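Local coordinates for protein Rv3303c-lpdA (Mycobacterium tuberculosis, PDB 1XDI) that catalyses the reduction of quinones such as menadione with electrons from NADH or NADPH, using one bound FAD per subunit, at the interface of chains A and B and the interface of chains A and C. Sequence-based numbering; all coordinates share one arbitrary frame. Chains: chain A/B/C, Rv3303c-lpdA.

Contact 1: the interface of chains A and B. Residues chain A 303-304, 306, 338, 344, 346; chain B 338-343.
The backbone carbonyl oxygen B:Ala339 O, at the C-terminal end of helix 325-339, is gripped by two amino groups of the A:Arg306 guanidinium. A:Arg306 NH2 makes the better bond at 3.0 Å, and NH1 adds a weak one. The oxygen lies at the guanidinium edge, in its plane, while the donor stands above the carbonyl plane, off the lone pairs. A:Arg306 starts from the crowded torsion, CG between the backbone N and the carbonyl carbon (chi1 61°), and then extends from CG to NE to reach across. A positive guanidinium at this helix end would plausibly be favoured by the partial negative charge there.

One residue back, the imidazole of A:His338 donates from NE2 to B:His338 O at 2.9 Å, nearly straight (172° at the hydrogen) and in the ring plane. The same ring stacks on that of B:His338, almost parallel, with centroids 3.8 Å apart. Both histidines hold CG anti to the backbone N, and the two side chains reach toward each other, tip to tip, their rings overlapping. The methyl A:Val304 CG1 sits toward the rim of the opposite face, so the A:His338 ring is sandwiched and its rotation restrained. A:Pro346 CD packs on B:Gly343 CA at 3.6 Å. The poorly ordered A:Arg303 lies near B:Gly341 O without bonding to it. The histidine stack is its own symmetry mate and the arginine contact recurs with chains exchanged, helping join two subunits of the homotetramer.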
# COMPACT_ATOMS: atom_id res chain seq x y z
N ARG A 303 -3.83 19.75 -15.33
CA ARG A 303 -3.79 18.35 -14.98
C ARG A 303 -4.77 18.36 -13.80
O ARG A 303 -5.23 17.31 -13.30
CB ARG A 303 -2.38 18.00 -14.53
CG ARG A 303 -1.74 16.75 -15.14
CD ARG A 303 -0.49 16.44 -14.30
NE ARG A 303 0.13 17.71 -13.83
CZ ARG A 303 0.61 17.94 -12.59
NH1 ARG A 303 0.54 17.00 -11.66
NH2 ARG A 303 1.16 19.11 -12.31
N VAL A 304 -5.11 19.59 -13.41
CA VAL A 304 -6.04 19.84 -12.33
C VAL A 304 -7.30 20.55 -12.88
O VAL A 304 -8.13 21.11 -12.17
CB VAL A 304 -5.23 20.52 -11.17
CG1 VAL A 304 -6.03 21.50 -10.32
CG2 VAL A 304 -4.74 19.40 -10.29
N ARG A 306 -7.70 23.24 -14.71
CA ARG A 306 -7.96 24.65 -14.83
C ARG A 306 -7.36 25.37 -16.01
O ARG A 306 -6.32 24.98 -16.54
CB ARG A 306 -7.65 25.38 -13.54
CG ARG A 306 -6.33 25.28 -13.13
CD ARG A 306 -6.21 25.54 -11.68
NE ARG A 306 -4.84 25.20 -11.52
CZ ARG A 306 -3.99 25.78 -10.72
NH1 ARG A 306 -4.41 26.77 -9.93
NH2 ARG A 306 -2.72 25.39 -10.77
N HIS A 338 -10.62 20.38 -6.85
CA HIS A 338 -9.64 21.42 -6.67
C HIS A 338 -10.31 22.72 -6.23
O HIS A 338 -9.82 23.39 -5.33
CB HIS A 338 -8.81 21.63 -7.93
CG HIS A 338 -7.68 22.58 -7.73
ND1 HIS A 338 -7.80 23.94 -7.96
CD2 HIS A 338 -6.43 22.41 -7.23
CE1 HIS A 338 -6.69 24.55 -7.61
NE2 HIS A 338 -5.84 23.65 -7.16
N VAL A 344 -6.80 16.38 -3.81
CA VAL A 344 -6.74 16.36 -5.27
C VAL A 344 -5.61 15.53 -5.86
O VAL A 344 -4.49 15.71 -5.48
CB VAL A 344 -6.53 17.77 -5.88
CG1 VAL A 344 -6.60 17.67 -7.37
CG2 VAL A 344 -7.54 18.73 -5.39
N PRO A 346 -4.04 14.85 -9.61
CA PRO A 346 -4.10 15.06 -11.09
C PRO A 346 -4.37 13.78 -11.94
O PRO A 346 -3.95 12.69 -11.57
CB PRO A 346 -2.73 15.65 -11.42
CG PRO A 346 -2.29 16.32 -10.08
CD PRO A 346 -2.82 15.42 -9.00
N HIS B 338 -1.15 23.10 -3.86
CA HIS B 338 -2.48 23.38 -4.32
C HIS B 338 -2.51 24.44 -5.39
O HIS B 338 -3.14 24.29 -6.43
CB HIS B 338 -3.34 23.87 -3.19
CG HIS B 338 -4.73 24.13 -3.62
ND1 HIS B 338 -5.67 23.13 -3.74
CD2 HIS B 338 -5.33 25.27 -4.07
CE1 HIS B 338 -6.79 23.63 -4.24
NE2 HIS B 338 -6.60 24.92 -4.45
N ALA B 339 -1.82 25.53 -5.17
CA ALA B 339 -1.86 26.57 -6.14
C ALA B 339 -1.14 26.26 -7.40
O ALA B 339 -1.44 26.84 -8.45
CB ALA B 339 -1.31 27.83 -5.56
N LEU B 340 -0.19 25.36 -7.33
CA LEU B 340 0.62 25.07 -8.52
C LEU B 340 0.16 23.84 -9.22
O LEU B 340 0.87 23.31 -10.08
CB LEU B 340 2.10 24.98 -8.15
CG LEU B 340 2.65 26.36 -7.76
CD1 LEU B 340 4.05 26.29 -7.29
CD2 LEU B 340 2.57 27.27 -8.95
N GLY B 341 -1.03 23.39 -8.85
CA GLY B 341 -1.62 22.25 -9.52
C GLY B 341 -1.02 20.89 -9.34
O GLY B 341 -1.05 20.09 -10.23
N GLU B 342 -0.47 20.62 -8.17
CA GLU B 342 0.09 19.30 -7.91
C GLU B 342 -0.86 18.48 -7.02
O GLU B 342 -1.95 18.95 -6.67
CB GLU B 342 1.48 19.50 -7.31
CG GLU B 342 2.48 19.63 -8.44
CD GLU B 342 3.89 20.05 -8.01
OE1 GLU B 342 4.37 19.59 -6.91
OE2 GLU B 342 4.54 20.81 -8.78
N GLY B 343 -0.49 17.24 -6.69
CA GLY B 343 -1.34 16.42 -5.84
C GLY B 343 -1.50 17.14 -4.51
O GLY B 343 -0.56 17.76 -4.06

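Contact 2: the interface of chains A and C. Residues chain A 388-390, 393-394, 450-451; chain C 15, 44, 48-49, 52-53, 93, 97.
The dimerisation domain of chain A packs against helix 48-65 and helix 83-106 of chain C, the family-type interface of flavoprotein disulfide reductases, in which the partner subunit completes each active site. C:Cys48 keeps the second cysteine position of the family CXXXXC motif, but the first is C:Ala43, so the family disulfide cannot form. A:Tyr450 stands where relatives carry the catalytic histidine, joined to A:Pro451 by a cis peptide bond.

The polar contacts converge on the amide of C:Gln97, whose chain bends at chi2 (-31°). Its OE1 accepts from the ammonium A:Lys393 NZ at 2.7 Å, with the donor in the carbonyl plane. Its NE2 donates to the backbone A:Thr388 O at 3.2 Å, again within the carbonyl plane. The two bonds favour this amide orientation, although A:Thr388 O also lies 3.0 Å from C:Gln97 OE1, an unfavourable acceptor pair of little weight at this resolution. Within chain C, C:Thr53 OG1 donates to C:Val49 O at 3.0 Å, setting the threonine's rotation.

Among the apolar contacts, A:Ala390 CB packs on the C:Gln97 stem. Further along, the aliphatic stem of A:Lys393, bent at chi3, crosses C:Leu93 obliquely, CG to CG at 3.5 Å. A:Met394 runs extended beyond CG beside C:Lys52, pointing the same way, and its CE methyl meets C:Val49 CG1 at 3.7 Å. The other valine branch, CG2, faces the phenol oxygen A:Tyr450 OH at 3.4 Å.

C:Cys48 makes the thiol contacts, probably on the side facing the flavin. C:Cys48 SG, anti to its backbone N (chi1 178°), lies at the A:Tyr450 ring edge, in plane, and 3.6 Å from A:Pro451 CD. A:Pro451 CB lies over the rim of one face.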
# COMPACT_ATOMS: atom_id res chain seq x y z
N THR A 388 -7.98 -21.36 -23.62
CA THR A 388 -7.79 -22.47 -22.70
C THR A 388 -8.63 -22.31 -21.45
O THR A 388 -8.77 -23.23 -20.65
CB THR A 388 -6.29 -22.63 -22.35
OG1 THR A 388 -5.79 -21.48 -21.63
CG2 THR A 388 -5.55 -22.80 -23.63
N ASN A 389 -9.21 -21.12 -21.30
CA ASN A 389 -10.08 -20.77 -20.19
C ASN A 389 -11.47 -21.45 -20.41
O ASN A 389 -12.07 -21.28 -21.46
CB ASN A 389 -10.18 -19.23 -20.15
CG ASN A 389 -11.00 -18.71 -18.97
OD1 ASN A 389 -12.18 -19.05 -18.84
ND2 ASN A 389 -10.39 -17.89 -18.11
N ALA A 390 -11.99 -22.23 -19.45
CA ALA A 390 -13.30 -22.89 -19.63
C ALA A 390 -14.46 -21.92 -19.97
O ALA A 390 -15.28 -22.18 -20.85
CB ALA A 390 -13.65 -23.73 -18.38
N LYS A 393 -14.40 -21.09 -23.50
CA LYS A 393 -14.84 -22.24 -24.27
C LYS A 393 -16.37 -22.23 -24.33
O LYS A 393 -16.96 -22.51 -25.35
CB LYS A 393 -14.29 -23.47 -23.58
CG LYS A 393 -13.96 -24.62 -24.44
CD LYS A 393 -12.83 -25.41 -23.82
CE LYS A 393 -11.56 -24.62 -23.87
NZ LYS A 393 -10.33 -25.46 -23.54
N MET A 394 -16.99 -21.85 -23.24
CA MET A 394 -18.44 -21.73 -23.15
C MET A 394 -18.99 -20.61 -24.04
O MET A 394 -20.02 -20.79 -24.71
CB MET A 394 -18.81 -21.44 -21.72
CG MET A 394 -18.50 -22.57 -20.82
SD MET A 394 -18.70 -22.19 -19.10
CE MET A 394 -17.54 -23.46 -18.36
N TYR A 450 -14.37 -19.07 -10.15
CA TYR A 450 -14.19 -20.09 -11.20
C TYR A 450 -15.54 -20.67 -11.53
O TYR A 450 -16.30 -20.98 -10.63
CB TYR A 450 -13.25 -21.21 -10.77
CG TYR A 450 -12.98 -22.28 -11.83
CD1 TYR A 450 -13.91 -23.27 -12.10
CD2 TYR A 450 -11.76 -22.34 -12.52
CE1 TYR A 450 -13.64 -24.28 -13.02
CE2 TYR A 450 -11.48 -23.34 -13.43
CZ TYR A 450 -12.43 -24.30 -13.67
OH TYR A 450 -12.22 -25.28 -14.58
N PRO A 451 -15.86 -20.80 -12.82
CA PRO A 451 -15.03 -20.39 -13.95
C PRO A 451 -15.45 -18.99 -14.50
O PRO A 451 -16.64 -18.66 -14.63
CB PRO A 451 -15.33 -21.48 -14.97
CG PRO A 451 -16.76 -21.53 -14.86
CD PRO A 451 -16.82 -21.79 -13.32
N TYR C 15 -3.96 -30.02 -9.73
CA TYR C 15 -3.31 -29.45 -10.91
C TYR C 15 -2.69 -28.07 -10.78
O TYR C 15 -1.59 -27.87 -11.27
CB TYR C 15 -4.24 -29.53 -12.17
CG TYR C 15 -5.12 -28.34 -12.64
CD1 TYR C 15 -4.57 -27.14 -13.08
CD2 TYR C 15 -6.52 -28.48 -12.76
CE1 TYR C 15 -5.38 -26.09 -13.64
CE2 TYR C 15 -7.35 -27.44 -13.32
CZ TYR C 15 -6.77 -26.24 -13.76
OH TYR C 15 -7.54 -25.23 -14.38
N VAL C 44 -13.68 -30.19 -13.67
CA VAL C 44 -13.76 -30.07 -15.14
C VAL C 44 -14.58 -31.12 -15.89
O VAL C 44 -15.41 -30.78 -16.72
CB VAL C 44 -12.38 -30.09 -15.75
CG1 VAL C 44 -12.46 -30.04 -17.28
CG2 VAL C 44 -11.60 -28.95 -15.19
N CYS C 48 -18.72 -28.79 -11.85
CA CYS C 48 -18.62 -27.36 -12.15
C CYS C 48 -18.60 -26.95 -13.61
O CYS C 48 -19.54 -26.23 -14.03
CB CYS C 48 -17.42 -26.78 -11.41
SG CYS C 48 -17.11 -25.04 -11.73
N VAL C 49 -17.58 -27.34 -14.40
CA VAL C 49 -17.59 -26.95 -15.83
C VAL C 49 -18.78 -27.54 -16.62
O VAL C 49 -19.27 -26.89 -17.55
CB VAL C 49 -16.28 -27.29 -16.52
CG1 VAL C 49 -16.32 -26.91 -17.97
CG2 VAL C 49 -15.17 -26.57 -15.80
N LYS C 52 -21.97 -25.27 -15.68
CA LYS C 52 -21.90 -23.93 -16.24
C LYS C 52 -22.09 -23.99 -17.74
O LYS C 52 -22.87 -23.21 -18.29
CB LYS C 52 -20.58 -23.24 -15.86
CG LYS C 52 -20.66 -22.61 -14.44
CD LYS C 52 -21.50 -23.51 -13.53
CE LYS C 52 -21.49 -23.13 -12.10
NZ LYS C 52 -22.27 -24.10 -11.30
N THR C 53 -21.42 -24.93 -18.42
CA THR C 53 -21.62 -25.08 -19.86
C THR C 53 -23.11 -25.28 -20.13
O THR C 53 -23.71 -24.58 -20.94
CB THR C 53 -20.86 -26.27 -20.42
OG1 THR C 53 -19.47 -25.96 -20.45
CG2 THR C 53 -21.29 -26.54 -21.84
N LEU C 93 -17.00 -30.00 -24.26
CA LEU C 93 -16.25 -28.84 -23.79
C LEU C 93 -15.51 -29.28 -22.54
O LEU C 93 -14.41 -28.81 -22.24
CB LEU C 93 -17.24 -27.70 -23.45
CG LEU C 93 -16.75 -26.26 -23.21
CD1 LEU C 93 -17.89 -25.34 -23.38
CD2 LEU C 93 -16.19 -26.13 -21.85
N GLN C 97 -11.60 -29.06 -22.03
CA GLN C 97 -10.94 -28.33 -20.93
C GLN C 97 -9.87 -29.24 -20.42
O GLN C 97 -8.70 -28.85 -20.30
CB GLN C 97 -11.83 -28.09 -19.74
CG GLN C 97 -12.12 -26.66 -19.41
CD GLN C 97 -11.04 -25.72 -19.76
OE1 GLN C 97 -10.91 -25.34 -20.90
NE2 GLN C 97 -10.26 -25.32 -18.78

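Contact 1 and contact 2 lie about 48 Å apart, measured between the centres of their C-alpha atoms, and share no residue: chain A turns different surfaces to its two partners. Contact 1 uses helix 325-339 and neighbouring loops, whereas contact 2 sets helix 390-394 and the loop at 450-451 against helix 48-65, which carries an FAD-site residue, and helix 83-106 of the other chain. Contact 2 therefore belongs to the family-type dimer in which active sites are shared, while contact 1 probably links such dimers into the homotetramer. Because chain A serves both, the two interfaces together tie the four subunits into one assembly.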